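Local coordinates for protein endo-pectate lyase (Erwinia chrysanthemi, PDB 3B4N) that cleaves polygalacturonate by calcium-dependent beta-elimination, giving unsaturated oligogalacturonides, and probably also depolymerises highly methylated pectins with an endo mode of action, at residues Val49-Thr54 against Ala76-Gly81; Pro152-Lys157 against Lys162-Ser167; Lys224-Asn229 against Thr235-Asn240; Asp278-Val283 against Leu296-Tyr301. One frame throughout, in Å; residues are numbered along the deposited sequence. Where two conformers were deposited one is given.

In the fold
From the N terminus the chain first builds a small strand-rich region, where contact 1 closes a loop of 21 residues and joins strand 44-52 to the loop before strand 85-92. The right-handed parallel beta-helix follows and holds the other three contacts. Contacts 2, 3 and 4 close loops of 4, 5 and 12 residues, each joining successive faces of a coil across the interior. All four follow in series; none nests in or crosses another. Centres of contacts 2 and 3 lie about 14 Å apart, those of 3 and 4 about 13 Å, and contacts 2 and 4 lie on opposite sides of the chain's centre. The centre of contact 1 is about 30 Å from each of theirs.

Contact 1 of 4, residues Val49-Thr54 against Ala76-Gly81; sequences VYRGTT and ADTNSG
Arg51 lies on an extended strand, and Asp77 and Thr78, which it meets, lie in an irregular loop. The two backbones keep well apart, with the CA atoms of Arg51 and Thr78 10.3 Å from each other, so a single long side chain makes the junction. Strand geometry persists through Gly52, whereas the loop bends at Asp77 and is extended at Thr78.

The arginine leaves its strand with CG anti to the backbone N (chi1 -172°) and then bends at chi3 (75°), which brings the guanidinium over to the loop. There NH1 lies 3.1 Å from Asp77 O, a weak hydrogen bond because the N-H is far from straight (128°). A water supplements it: it donates to Asp77 O at 2.9 Å and accepts a weak bond from Arg51 NH2 at 3.3 Å. The carbonyl oxygen is thus approached both directly and through solvent. The methyl CG2 of Thr78 adds a contact to Arg51 NH1 at 3.8 Å. The carboxylate of Asp77 is not a direct partner, since Arg51 NH2 and Asp77 OD1 remain 4.8 Å apart. The stronger partner of NH1 is Asp75, which forms a salt bridge through OD1 while its OD2 receives the backbone N of Asp77, linking the charge pair to the bend.

This surface contact belongs to the N-terminal region, whose antiparallel strands are consistent with a fibronectin type III-like domain. Strand 44-52 lies between strands 61-66 and 85-92, and Tyr84 and Tyr86 pack against both Arg51 and Thr78.

Contact 2 of 4, residues Pro152-Lys157 against Lys162-Ser167; sequences PLIILK and KNLRIS
Leu153 and Ile166 meet tip to tip, while one residue further along the first segment Ile154 touches Leu164 less closely. The nearest CA atoms, those of Leu153 and Ile166, are 8.7 Å apart; only apolar side chains span the distance, and no hydrogen bond crosses it.

The tight part is at Leu153. Its CD1 comes to 3.5 Å from Ile166 CG2, closer than carbon atoms usually pack, and lies 3.9 Å from Ile166 CD1, so that one methyl meets two branches of the isoleucine. Ile166 was modelled in two conformers, and the short distance is therefore best treated with caution. Ile154 and Leu164 lie at an angle, with CG1 of Ile154 4.1 Å from CD2 of Leu164. Leu164 swings its CG to the side opposite the backbone N (chi1 177°) as it reaches inward, and Ile139 of strand 138-139 packs on Ile154, Leu164 and Ile166 alike.

The outer faces are different in character. Arg165, between the two inward-facing residues, turns the other way; its NH2 makes a salt bridge with Glu190 and a hydrogen bond to Leu26 O of the N-terminal region. Ile155 and Lys157 likewise lie on the partly exposed outside of strand 154-157.

The metal sites are near the first segment: the side chains of Leu153 and Asp173, a zinc ligand, are about 7 Å apart. Aliphatic residues pointing inward from strands on two faces of one coil, as here, form the interior of the right-handed parallel beta-helix.

Contact 3 of 4, residues Lys224-Asn229 against Thr235-Asn240; sequences KVLQHN and TVVKGN
Leu226 and His228 point across the interior of the right-handed parallel beta-helix to Thr235 and Val237, which lie on the next face of the same coil. The segments approach most closely at His228 and Thr235, whose CA atoms are 7.4 Å apart.

The apolar contacts converge on one methyl group. Leu226 CD1 lies 3.6 Å from Val237 CG2 and also touches the methyl of Thr235, and the leucine crosses both side chains at an angle. Leu250 of the following coil and Ala197 and Ile206 of the preceding one also pack on it. Leu226 is also close to the metal region, about 7 Å between its side chain and that of Asp195, a zinc ligand.

Polar groups gather beside this core. The imidazole of His228, which a chi1 of -168° sets beside the carbonyl carbon, is bonded at both nitrogens: ND1 to Trp251 NE1 and NE2 to Ser233 OG. These two bonds would fix the rotation of the ring, which also meets the Trp251 ring with the planes at about 80°. The hydroxyl of Thr235 is hydrogen-bonded to Asn199 ND2. Trp251 belongs to the following coil and Asn199 to the preceding one, whereas Ser233 is on the same coil.

Histidine and threonine pass each other in opposite directions, which brings His228 ND1 to 3.0 Å from Thr235 OG1, while Thr235 CG2 sits 3.9 Å from Leu226 CD1.

Contact 4 of 4, residues Asp278-Val283 against Leu296-Tyr301; sequences DSIAGV and LKIKNY
Leu296 opens the second segment by reaching across to Ile280, which carries the whole first-segment side of the contact. A chi1 of 178° carries the leucine's CG away from the backbone N, and CD2 comes to 3.9 Å from Ile280 CG1 and 4.1 Å from Ile280 CG2, so a single methyl rests against both branches. The nearest CA atoms, those of Ile280 and Leu296, are 9.7 Å apart. Lys297 then faces outward, and Ile298 turns in again. Its CD1 meets Ile280 CD1 tip to tip at 3.9 Å. Beyond it the strand ends in a beta-turn close to type II, with Lys299 and Asn300 at its corners, closed by the backbone bond from Tyr301 N to Ile298 O at 3.1 Å. The Tyr301 side chain packs on Trp329 and Val341.

Purely apolar, the contact bridges two faces of a beta-helix coil, away from the metal sites. Ile280 sits where strand 276-284 turns a corner and also touches Leu250 of strand 246-253. Leu296 and Ile298 are flanked by Ala271 and Val273 of strand 271-274 on the preceding coil, and by Val341 of the C-terminal strand 341-343.

Contact 1 of 4, residues Val49-Thr54 against Ala76-Gly81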
loop_
_atom_site.group_PDB
_atom_site.type_symbol
_atom_site.label_atom_id
_atom_site.label_comp_id
_atom_site.label_asym_id
_atom_site.label_seq_id
_atom_site.Cartn_x
_atom_site.Cartn_y
_atom_site.Cartn_z
ATOM N N VAL A 49 -4.798 1.987 20.135
ATOM C CA VAL A 49 -4.149 3.234 19.761
ATOM C C VAL A 49 -4.296 4.208 20.918
ATOM O O VAL A 49 -5.388 4.387 21.448
ATOM C CB VAL A 49 -4.792 3.864 18.507
ATOM C CG1 VAL A 49 -4.005 5.099 18.079
ATOM C CG2 VAL A 49 -4.842 2.843 17.378
ATOM N N TYR A 50 -3.182 4.818 21.309
ATOM C CA TYR A 50 -3.157 5.795 22.394
ATOM C C TYR A 50 -2.723 7.147 21.846
ATOM O O TYR A 50 -1.926 7.233 20.910
ATOM C CB TYR A 50 -2.192 5.342 23.489
ATOM C CG TYR A 50 -2.719 4.176 24.278
ATOM C CD1 TYR A 50 -3.449 4.381 25.451
ATOM C CD2 TYR A 50 -2.546 2.869 23.823
ATOM C CE1 TYR A 50 -3.999 3.319 26.150
ATOM C CE2 TYR A 50 -3.095 1.791 24.517
ATOM C CZ TYR A 50 -3.822 2.027 25.677
ATOM O OH TYR A 50 -4.394 0.972 26.354
ATOM N N ARG A 51 -3.245 8.210 22.445
ATOM C CA ARG A 51 -2.926 9.560 22.007
ATOM C C ARG A 51 -2.853 10.503 23.199
ATOM O O ARG A 51 -3.515 10.285 24.211
ATOM C CB ARG A 51 -4.011 10.057 21.048
ATOM C CG ARG A 51 -3.697 11.383 20.361
ATOM C CD ARG A 51 -4.888 11.861 19.540
ATOM N NE ARG A 51 -5.941 12.387 20.403
ATOM C CZ ARG A 51 -7.194 12.595 20.024
ATOM N NH1 ARG A 51 -7.571 12.323 18.780
ATOM N NH2 ARG A 51 -8.079 13.060 20.897
ATOM N N GLY A 52 -2.038 11.543 23.060
ATOM C CA GLY A 52 -1.917 12.547 24.100
ATOM C C GLY A 52 -1.569 13.877 23.463
ATOM O O GLY A 52 -1.160 13.917 22.306
ATOM N N THR A 53 -1.750 14.972 24.200
ATOM C CA THR A 53 -1.403 16.285 23.668
ATOM C C THR A 53 -0.012 16.700 24.135
ATOM O O THR A 53 0.448 17.806 23.834
ATOM C CB THR A 53 -2.428 17.370 24.065
ATOM O OG1 THR A 53 -2.629 17.344 25.481
ATOM C CG2 THR A 53 -3.752 17.145 23.349
ATOM N N THR A 54 0.649 15.807 24.873
ATOM C CA THR A 54 2.019 16.036 25.326
ATOM C C THR A 54 2.798 14.745 25.084
ATOM O O THR A 54 2.212 13.695 24.809
ATOM C CB THR A 54 2.124 16.418 26.829
ATOM O OG1 THR A 54 1.970 15.256 27.647
ATOM C CG2 THR A 54 1.064 17.452 27.189
ATOM N N ALA A 76 -9.229 11.347 12.750
ATOM C CA ALA A 76 -9.732 12.604 12.202
ATOM C C ALA A 76 -10.353 13.471 13.286
ATOM O O ALA A 76 -11.003 14.471 12.986
ATOM C CB ALA A 76 -10.772 12.322 11.125
ATOM N N ASP A 77 -10.138 13.097 14.543
ATOM C CA ASP A 77 -10.717 13.824 15.670
ATOM C C ASP A 77 -9.698 14.671 16.427
ATOM O O ASP A 77 -9.501 14.484 17.632
ATOM C CB ASP A 77 -11.364 12.823 16.631
ATOM C CG ASP A 77 -12.130 13.494 17.751
ATOM O OD1 ASP A 77 -12.341 12.838 18.794
ATOM O OD2 ASP A 77 -12.529 14.667 17.589
ATOM N N THR A 78 -9.041 15.589 15.728
ATOM C CA THR A 78 -8.054 16.454 16.370
ATOM C C THR A 78 -8.348 17.928 16.112
ATOM O O THR A 78 -9.033 18.274 15.153
ATOM C CB THR A 78 -6.625 16.162 15.871
ATOM O OG1 THR A 78 -6.549 16.413 14.463
ATOM C CG2 THR A 78 -6.243 14.715 16.158
ATOM N N ASN A 79 -7.819 18.785 16.982
ATOM C CA ASN A 79 -7.995 20.229 16.870
ATOM C C ASN A 79 -6.744 20.841 16.255
ATOM O O ASN A 79 -5.629 20.419 16.557
ATOM C CB ASN A 79 -8.246 20.837 18.250
ATOM C CG ASN A 79 -9.643 20.549 18.770
ATOM O OD1 ASN A 79 -9.935 20.771 19.945
ATOM N ND2 ASN A 79 -10.515 20.065 17.893
ATOM N N SER A 80 -6.936 21.849 15.409
ATOM C CA SER A 80 -5.833 22.510 14.716
ATOM C C SER A 80 -4.809 23.228 15.592
ATOM O O SER A 80 -3.661 23.408 15.180
ATOM C CB SER A 80 -6.388 23.503 13.685
ATOM O OG SER A 80 -7.129 24.539 14.312
ATOM N N GLY A 81 -5.210 23.634 16.794
ATOM C CA GLY A 81 -4.291 24.354 17.662
ATOM C C GLY A 81 -3.472 23.531 18.638
ATOM O O GLY A 81 -2.821 24.084 19.528
HETATM O O HOH W 1 -10.031 15.678 20.186
#

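Contact 2 of 4, residues Pro152-Lys157 against Lys162-Ser167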
loop_
_atom_site.group_PDB
_atom_site.type_symbol
_atom_site.label_atom_id
_atom_site.label_comp_id
_atom_site.label_asym_id
_atom_site.label_seq_id
_atom_site.Cartn_x
_atom_site.Cartn_y
_atom_site.Cartn_z
ATOM N N PRO A 152 14.248 2.575 -9.532
ATOM C CA PRO A 152 13.637 2.165 -8.269
ATOM C C PRO A 152 14.489 2.721 -7.132
ATOM O O PRO A 152 15.711 2.860 -7.274
ATOM C CB PRO A 152 13.699 0.643 -8.334
ATOM C CG PRO A 152 14.955 0.395 -9.138
ATOM C CD PRO A 152 14.816 1.418 -10.247
ATOM N N LEU A 153 13.849 3.063 -6.023
ATOM C CA LEU A 153 14.555 3.576 -4.855
ATOM C C LEU A 153 15.137 2.418 -4.052
ATOM O O LEU A 153 16.209 2.534 -3.456
ATOM C CB LEU A 153 13.606 4.367 -3.966
ATOM C CG LEU A 153 13.051 5.675 -4.533
ATOM C CD1 LEU A 153 12.006 6.236 -3.590
ATOM C CD2 LEU A 153 14.196 6.665 -4.732
ATOM N N ILE A 154 14.406 1.309 -4.022
ATOM C CA ILE A 154 14.817 0.114 -3.300
ATOM C C ILE A 154 14.499 -1.088 -4.166
ATOM O O ILE A 154 13.430 -1.145 -4.785
ATOM C CB ILE A 154 14.034 -0.043 -1.966
ATOM C CG1 ILE A 154 14.330 1.133 -1.033
ATOM C CG2 ILE A 154 14.373 -1.387 -1.303
ATOM C CD1 ILE A 154 15.760 1.172 -0.518
ATOM N N ILE A 155 15.424 -2.041 -4.215
ATOM C CA ILE A 155 15.242 -3.267 -4.975
ATOM C C ILE A 155 15.299 -4.428 -3.994
ATOM O O ILE A 155 16.248 -4.553 -3.207
ATOM C CB ILE A 155 16.345 -3.460 -6.033
ATOM C CG1 ILE A 155 16.275 -2.338 -7.066
ATOM C CG2 ILE A 155 16.180 -4.814 -6.716
ATOM C CD1 ILE A 155 17.379 -2.387 -8.083
ATOM N N LEU A 156 14.280 -5.273 -4.042
ATOM C CA LEU A 156 14.202 -6.421 -3.159
ATOM C C LEU A 156 14.335 -7.702 -3.977
ATOM O O LEU A 156 13.724 -7.846 -5.035
ATOM C CB LEU A 156 12.853 -6.418 -2.423
ATOM C CG LEU A 156 12.493 -5.167 -1.619
ATOM C CD1 LEU A 156 11.066 -5.304 -1.092
ATOM C CD2 LEU A 156 13.479 -4.986 -0.465
ATOM N N LYS A 157 15.158 -8.627 -3.494
ATOM C CA LYS A 157 15.326 -9.918 -4.150
ATOM C C LYS A 157 15.079 -10.929 -3.037
ATOM O O LYS A 157 15.966 -11.195 -2.224
ATOM C CB LYS A 157 16.740 -10.054 -4.723
ATOM C CG LYS A 157 16.972 -9.164 -5.948
ATOM C CD LYS A 157 18.375 -9.335 -6.528
ATOM C CE LYS A 157 18.607 -10.756 -7.018
ATOM N NZ LYS A 157 17.585 -11.173 -8.022
ATOM N N LYS A 162 10.852 -2.802 5.791
ATOM C CA LYS A 162 9.769 -2.284 6.616
ATOM C C LYS A 162 10.075 -0.952 7.259
ATOM O O LYS A 162 11.240 -0.591 7.445
ATOM C CB LYS A 162 9.357 -3.301 7.683
ATOM C CG LYS A 162 10.443 -3.750 8.626
ATOM C CD LYS A 162 9.913 -4.894 9.492
ATOM C CE LYS A 162 10.944 -5.420 10.462
ATOM N NZ LYS A 162 10.395 -6.590 11.214
ATOM N N ASN A 163 9.009 -0.212 7.558
ATOM C CA ASN A 163 9.080 1.087 8.221
ATOM C C ASN A 163 9.904 2.087 7.423
ATOM O O ASN A 163 10.973 2.519 7.852
ATOM C CB ASN A 163 9.689 0.914 9.616
ATOM C CG ASN A 163 9.029 -0.192 10.407
ATOM O OD1 ASN A 163 9.708 -1.025 11.011
ATOM N ND2 ASN A 163 7.713 -0.208 10.417
ATOM N N LEU A 164 9.388 2.473 6.264
ATOM C CA LEU A 164 10.099 3.395 5.394
ATOM C C LEU A 164 9.139 4.417 4.828
ATOM O O LEU A 164 7.992 4.095 4.544
ATOM C CB LEU A 164 10.742 2.610 4.248
ATOM C CG LEU A 164 11.503 3.368 3.154
ATOM C CD1 LEU A 164 12.778 3.984 3.729
ATOM C CD2 LEU A 164 11.853 2.398 2.027
ATOM N N ARG A 165 9.611 5.649 4.672
ATOM C CA ARG A 165 8.799 6.711 4.104
ATOM C C ARG A 165 9.467 7.174 2.823
ATOM O O ARG A 165 10.682 7.366 2.775
ATOM C CB ARG A 165 8.676 7.896 5.073
ATOM C CG ARG A 165 7.688 8.975 4.617
ATOM C CD ARG A 165 7.844 10.242 5.455
ATOM N NE ARG A 165 7.779 9.953 6.884
ATOM C CZ ARG A 165 6.655 9.859 7.585
ATOM N NH1 ARG A 165 6.714 9.579 8.878
ATOM N NH2 ARG A 165 5.478 10.065 7.008
ATOM N N ILE A 166 8.658 7.329 1.782
ATOM C CA ILE A 166 9.131 7.788 0.484
ATOM C C ILE A 166 8.668 9.234 0.348
ATOM O O ILE A 166 7.473 9.519 0.435
ATOM C CB ILE A 166 8.521 6.943 -0.661
ATOM C CG1 ILE A 166 8.777 5.454 -0.411
ATOM C CG2 ILE A 166 9.108 7.379 -2.004
ATOM C CD1 ILE A 166 10.243 5.083 -0.301
ATOM N N SER A 167 9.614 10.147 0.147
ATOM C CA SER A 167 9.287 11.568 0.020
ATOM C C SER A 167 8.339 11.939 -1.112
ATOM O O SER A 167 8.315 11.297 -2.157
ATOM C CB SER A 167 10.573 12.391 -0.101
ATOM O OG SER A 167 11.145 12.264 -1.387
#

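Contact 3 of 4, residues Lys224-Asn229 against Thr235-Asn240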
loop_
_atom_site.group_PDB
_atom_site.type_symbol
_atom_site.label_atom_id
_atom_site.label_comp_id
_atom_site.label_asym_id
_atom_site.label_seq_id
_atom_site.Cartn_x
_atom_site.Cartn_y
_atom_site.Cartn_z
ATOM N N LYS A 224 -1.391 3.775 -11.721
ATOM C CA LYS A 224 -1.409 2.631 -10.820
ATOM C C LYS A 224 -0.522 2.750 -9.590
ATOM O O LYS A 224 0.487 3.450 -9.588
ATOM C CB LYS A 224 -1.054 1.345 -11.584
ATOM C CG LYS A 224 0.427 1.125 -11.858
ATOM C CD LYS A 224 1.032 2.194 -12.758
ATOM C CE LYS A 224 2.448 1.800 -13.167
ATOM N NZ LYS A 224 3.190 2.924 -13.810
ATOM N N VAL A 225 -0.933 2.058 -8.534
ATOM C CA VAL A 225 -0.175 2.009 -7.293
ATOM C C VAL A 225 0.780 0.819 -7.403
ATOM O O VAL A 225 2.001 0.967 -7.227
ATOM C CB VAL A 225 -1.111 1.813 -6.082
ATOM C CG1 VAL A 225 -0.302 1.636 -4.813
ATOM C CG2 VAL A 225 -2.021 3.037 -5.945
ATOM N N LEU A 226 0.222 -0.345 -7.724
ATOM C CA LEU A 226 1.005 -1.568 -7.859
ATOM C C LEU A 226 1.064 -2.033 -9.315
ATOM O O LEU A 226 0.031 -2.277 -9.952
ATOM C CB LEU A 226 0.400 -2.672 -6.969
ATOM C CG LEU A 226 0.189 -2.279 -5.497
ATOM C CD1 LEU A 226 -0.578 -3.378 -4.754
ATOM C CD2 LEU A 226 1.526 -2.019 -4.831
ATOM N N GLN A 227 2.284 -2.126 -9.842
ATOM C CA GLN A 227 2.512 -2.579 -11.213
ATOM C C GLN A 227 2.972 -4.032 -11.128
ATOM O O GLN A 227 3.780 -4.377 -10.271
ATOM C CB GLN A 227 3.589 -1.713 -11.872
ATOM C CG GLN A 227 3.966 -2.117 -13.297
ATOM C CD GLN A 227 2.817 -1.988 -14.281
ATOM O OE1 GLN A 227 1.875 -1.222 -14.070
ATOM N NE2 GLN A 227 2.903 -2.730 -15.379
ATOM N N HIS A 228 2.467 -4.877 -12.010
ATOM C CA HIS A 228 2.797 -6.301 -11.959
ATOM C C HIS A 228 3.212 -6.769 -13.350
ATOM O O HIS A 228 2.387 -6.821 -14.276
ATOM C CB HIS A 228 1.551 -7.030 -11.435
ATOM C CG HIS A 228 1.772 -8.455 -11.044
ATOM N ND1 HIS A 228 0.970 -9.083 -10.112
ATOM C CD2 HIS A 228 2.618 -9.403 -11.514
ATOM C CE1 HIS A 228 1.313 -10.358 -10.030
ATOM N NE2 HIS A 228 2.310 -10.577 -10.870
ATOM N N ASN A 229 4.499 -7.097 -13.478
ATOM C CA ASN A 229 5.101 -7.508 -14.751
ATOM C C ASN A 229 5.477 -8.976 -14.882
ATOM O O ASN A 229 5.431 -9.531 -15.980
ATOM C CB ASN A 229 6.380 -6.703 -15.010
ATOM C CG ASN A 229 6.154 -5.208 -15.005
ATOM O OD1 ASN A 229 6.988 -4.452 -14.504
ATOM N ND2 ASN A 229 5.041 -4.770 -15.571
ATOM N N THR A 235 0.529 -10.723 -6.403
ATOM C CA THR A 235 0.684 -9.522 -5.594
ATOM C C THR A 235 -0.397 -9.670 -4.522
ATOM O O THR A 235 -1.570 -9.897 -4.837
ATOM C CB THR A 235 0.462 -8.233 -6.395
ATOM O OG1 THR A 235 1.509 -8.105 -7.368
ATOM C CG2 THR A 235 0.502 -7.013 -5.465
ATOM N N VAL A 236 0.016 -9.577 -3.259
ATOM C CA VAL A 236 -0.877 -9.732 -2.113
ATOM C C VAL A 236 -0.983 -8.402 -1.370
ATOM O O VAL A 236 0.025 -7.739 -1.146
ATOM C CB VAL A 236 -0.324 -10.813 -1.152
ATOM C CG1 VAL A 236 -1.270 -11.016 0.036
ATOM C CG2 VAL A 236 -0.126 -12.121 -1.906
ATOM N N VAL A 237 -2.207 -8.020 -1.002
ATOM C CA VAL A 237 -2.443 -6.771 -0.281
ATOM C C VAL A 237 -3.251 -7.061 0.975
ATOM O O VAL A 237 -4.398 -7.513 0.896
ATOM C CB VAL A 237 -3.219 -5.759 -1.154
ATOM C CG1 VAL A 237 -3.455 -4.460 -0.364
ATOM C CG2 VAL A 237 -2.445 -5.473 -2.444
ATOM N N LYS A 238 -2.648 -6.804 2.132
ATOM C CA LYS A 238 -3.304 -7.047 3.410
ATOM C C LYS A 238 -2.877 -6.028 4.457
ATOM O O LYS A 238 -2.181 -5.067 4.145
ATOM C CB LYS A 238 -3.008 -8.474 3.891
ATOM C CG LYS A 238 -1.543 -8.806 4.115
ATOM C CD LYS A 238 -1.421 -10.299 4.386
ATOM C CE LYS A 238 0.003 -10.760 4.522
ATOM N NZ LYS A 238 -0.005 -12.189 4.983
ATOM N N GLY A 239 -3.325 -6.221 5.692
ATOM C CA GLY A 239 -2.950 -5.306 6.756
ATOM C C GLY A 239 -3.592 -3.938 6.647
ATOM O O GLY A 239 -3.156 -2.988 7.293
ATOM N N ASN A 240 -4.638 -3.843 5.833
ATOM C CA ASN A 240 -5.354 -2.599 5.621
ATOM C C ASN A 240 -4.524 -1.489 4.998
ATOM O O ASN A 240 -4.547 -0.338 5.448
ATOM C CB ASN A 240 -6.010 -2.116 6.918
ATOM C CG ASN A 240 -7.177 -1.175 6.659
ATOM O OD1 ASN A 240 -7.770 -1.182 5.576
ATOM N ND2 ASN A 240 -7.523 -0.373 7.657
#

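Contact 4 of 4, residues Asp278-Val283 against Leu296-Tyr301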
loop_
_atom_site.group_PDB
_atom_site.type_symbol
_atom_site.label_atom_id
_atom_site.label_comp_id
_atom_site.label_asym_id
_atom_site.label_seq_id
_atom_site.Cartn_x
_atom_site.Cartn_y
_atom_site.Cartn_z
ATOM N N ASP A 278 -9.988 5.699 -9.692
ATOM C CA ASP A 278 -10.710 5.426 -10.927
ATOM C C ASP A 278 -11.241 4.001 -11.026
ATOM O O ASP A 278 -12.347 3.786 -11.521
ATOM C CB ASP A 278 -9.835 5.763 -12.135
ATOM C CG ASP A 278 -9.486 7.237 -12.203
ATOM O OD1 ASP A 278 -10.375 8.075 -11.947
ATOM O OD2 ASP A 278 -8.326 7.567 -12.518
ATOM N N SER A 279 -10.449 3.036 -10.561
ATOM C CA SER A 279 -10.828 1.625 -10.553
ATOM C C SER A 279 -9.867 0.916 -9.616
ATOM O O SER A 279 -8.849 1.484 -9.228
ATOM C CB SER A 279 -10.751 1.009 -11.955
ATOM O OG SER A 279 -9.445 1.083 -12.483
ATOM N N ILE A 280 -10.177 -0.317 -9.246
ATOM C CA ILE A 280 -9.311 -1.034 -8.329
ATOM C C ILE A 280 -8.293 -1.948 -9.015
ATOM O O ILE A 280 -7.085 -1.768 -8.840
ATOM C CB ILE A 280 -10.156 -1.853 -7.314
ATOM C CG1 ILE A 280 -11.064 -0.913 -6.516
ATOM C CG2 ILE A 280 -9.246 -2.622 -6.365
ATOM C CD1 ILE A 280 -10.319 0.111 -5.676
ATOM N N ALA A 281 -8.773 -2.890 -9.820
ATOM C CA ALA A 281 -7.901 -3.857 -10.474
ATOM C C ALA A 281 -8.192 -4.045 -11.948
ATOM O O ALA A 281 -9.341 -3.976 -12.374
ATOM C CB ALA A 281 -8.031 -5.195 -9.772
ATOM N N GLY A 282 -7.132 -4.305 -12.707
ATOM C CA GLY A 282 -7.252 -4.549 -14.134
ATOM C C GLY A 282 -6.557 -5.854 -14.487
ATOM O O GLY A 282 -5.331 -5.963 -14.372
ATOM N N VAL A 283 -7.339 -6.840 -14.913
ATOM C CA VAL A 283 -6.814 -8.153 -15.280
ATOM C C VAL A 283 -6.864 -8.371 -16.784
ATOM O O VAL A 283 -7.781 -7.897 -17.457
ATOM C CB VAL A 283 -7.621 -9.312 -14.605
ATOM C CG1 VAL A 283 -7.446 -9.265 -13.095
ATOM C CG2 VAL A 283 -9.097 -9.223 -14.971
ATOM N N LEU A 296 -12.284 -5.053 1.140
ATOM C CA LEU A 296 -11.996 -3.750 0.548
ATOM C C LEU A 296 -13.014 -2.704 0.973
ATOM O O LEU A 296 -14.215 -2.886 0.790
ATOM C CB LEU A 296 -11.982 -3.865 -0.977
ATOM C CG LEU A 296 -11.744 -2.586 -1.781
ATOM C CD1 LEU A 296 -10.362 -2.016 -1.498
ATOM C CD2 LEU A 296 -11.869 -2.920 -3.259
ATOM N N LYS A 297 -12.529 -1.612 1.549
ATOM C CA LYS A 297 -13.392 -0.527 2.007
ATOM C C LYS A 297 -13.091 0.706 1.176
ATOM O O LYS A 297 -11.934 1.072 0.986
ATOM C CB LYS A 297 -13.147 -0.245 3.492
ATOM C CG LYS A 297 -13.470 -1.432 4.389
ATOM C CD LYS A 297 -13.194 -1.129 5.849
ATOM C CE LYS A 297 -13.486 -2.346 6.713
ATOM N NZ LYS A 297 -13.152 -2.108 8.145
ATOM N N ILE A 298 -14.131 1.345 0.660
ATOM C CA ILE A 298 -13.937 2.514 -0.176
ATOM C C ILE A 298 -14.825 3.670 0.266
ATOM O O ILE A 298 -16.030 3.505 0.468
ATOM C CB ILE A 298 -14.233 2.169 -1.658
ATOM C CG1 ILE A 298 -13.250 1.087 -2.140
ATOM C CG2 ILE A 298 -14.114 3.429 -2.516
ATOM C CD1 ILE A 298 -13.571 0.514 -3.519
ATOM N N LYS A 299 -14.220 4.839 0.418
ATOM C CA LYS A 299 -14.960 6.027 0.832
ATOM C C LYS A 299 -16.152 6.266 -0.094
ATOM O O LYS A 299 -16.005 6.317 -1.317
ATOM C CB LYS A 299 -14.031 7.241 0.816
ATOM C CG LYS A 299 -14.716 8.573 1.076
ATOM C CD LYS A 299 -13.710 9.707 0.989
ATOM C CE LYS A 299 -14.385 11.062 1.104
ATOM N NZ LYS A 299 -13.410 12.168 0.898
ATOM N N ASN A 300 -17.331 6.401 0.510
ATOM C CA ASN A 300 -18.580 6.639 -0.215
ATOM C C ASN A 300 -18.813 5.695 -1.387
ATOM O O ASN A 300 -19.344 6.090 -2.427
ATOM C CB ASN A 300 -18.645 8.090 -0.694
ATOM C CG ASN A 300 -18.712 9.077 0.458
ATOM O OD1 ASN A 300 -19.483 8.892 1.403
ATOM N ND2 ASN A 300 -17.910 10.133 0.384
ATOM N N TYR A 301 -18.442 4.434 -1.202
ATOM C CA TYR A 301 -18.613 3.439 -2.247
ATOM C C TYR A 301 -20.046 3.284 -2.734
ATOM O O TYR A 301 -20.981 3.210 -1.940
ATOM C CB TYR A 301 -18.142 2.071 -1.766
ATOM C CG TYR A 301 -18.326 1.004 -2.816
ATOM C CD1 TYR A 301 -17.563 1.015 -3.985
ATOM C CD2 TYR A 301 -19.308 0.027 -2.678
ATOM C CE1 TYR A 301 -17.779 0.086 -4.989
ATOM C CE2 TYR A 301 -19.534 -0.909 -3.677
ATOM C CZ TYR A 301 -18.768 -0.871 -4.833
ATOM O OH TYR A 301 -19.011 -1.779 -5.832
#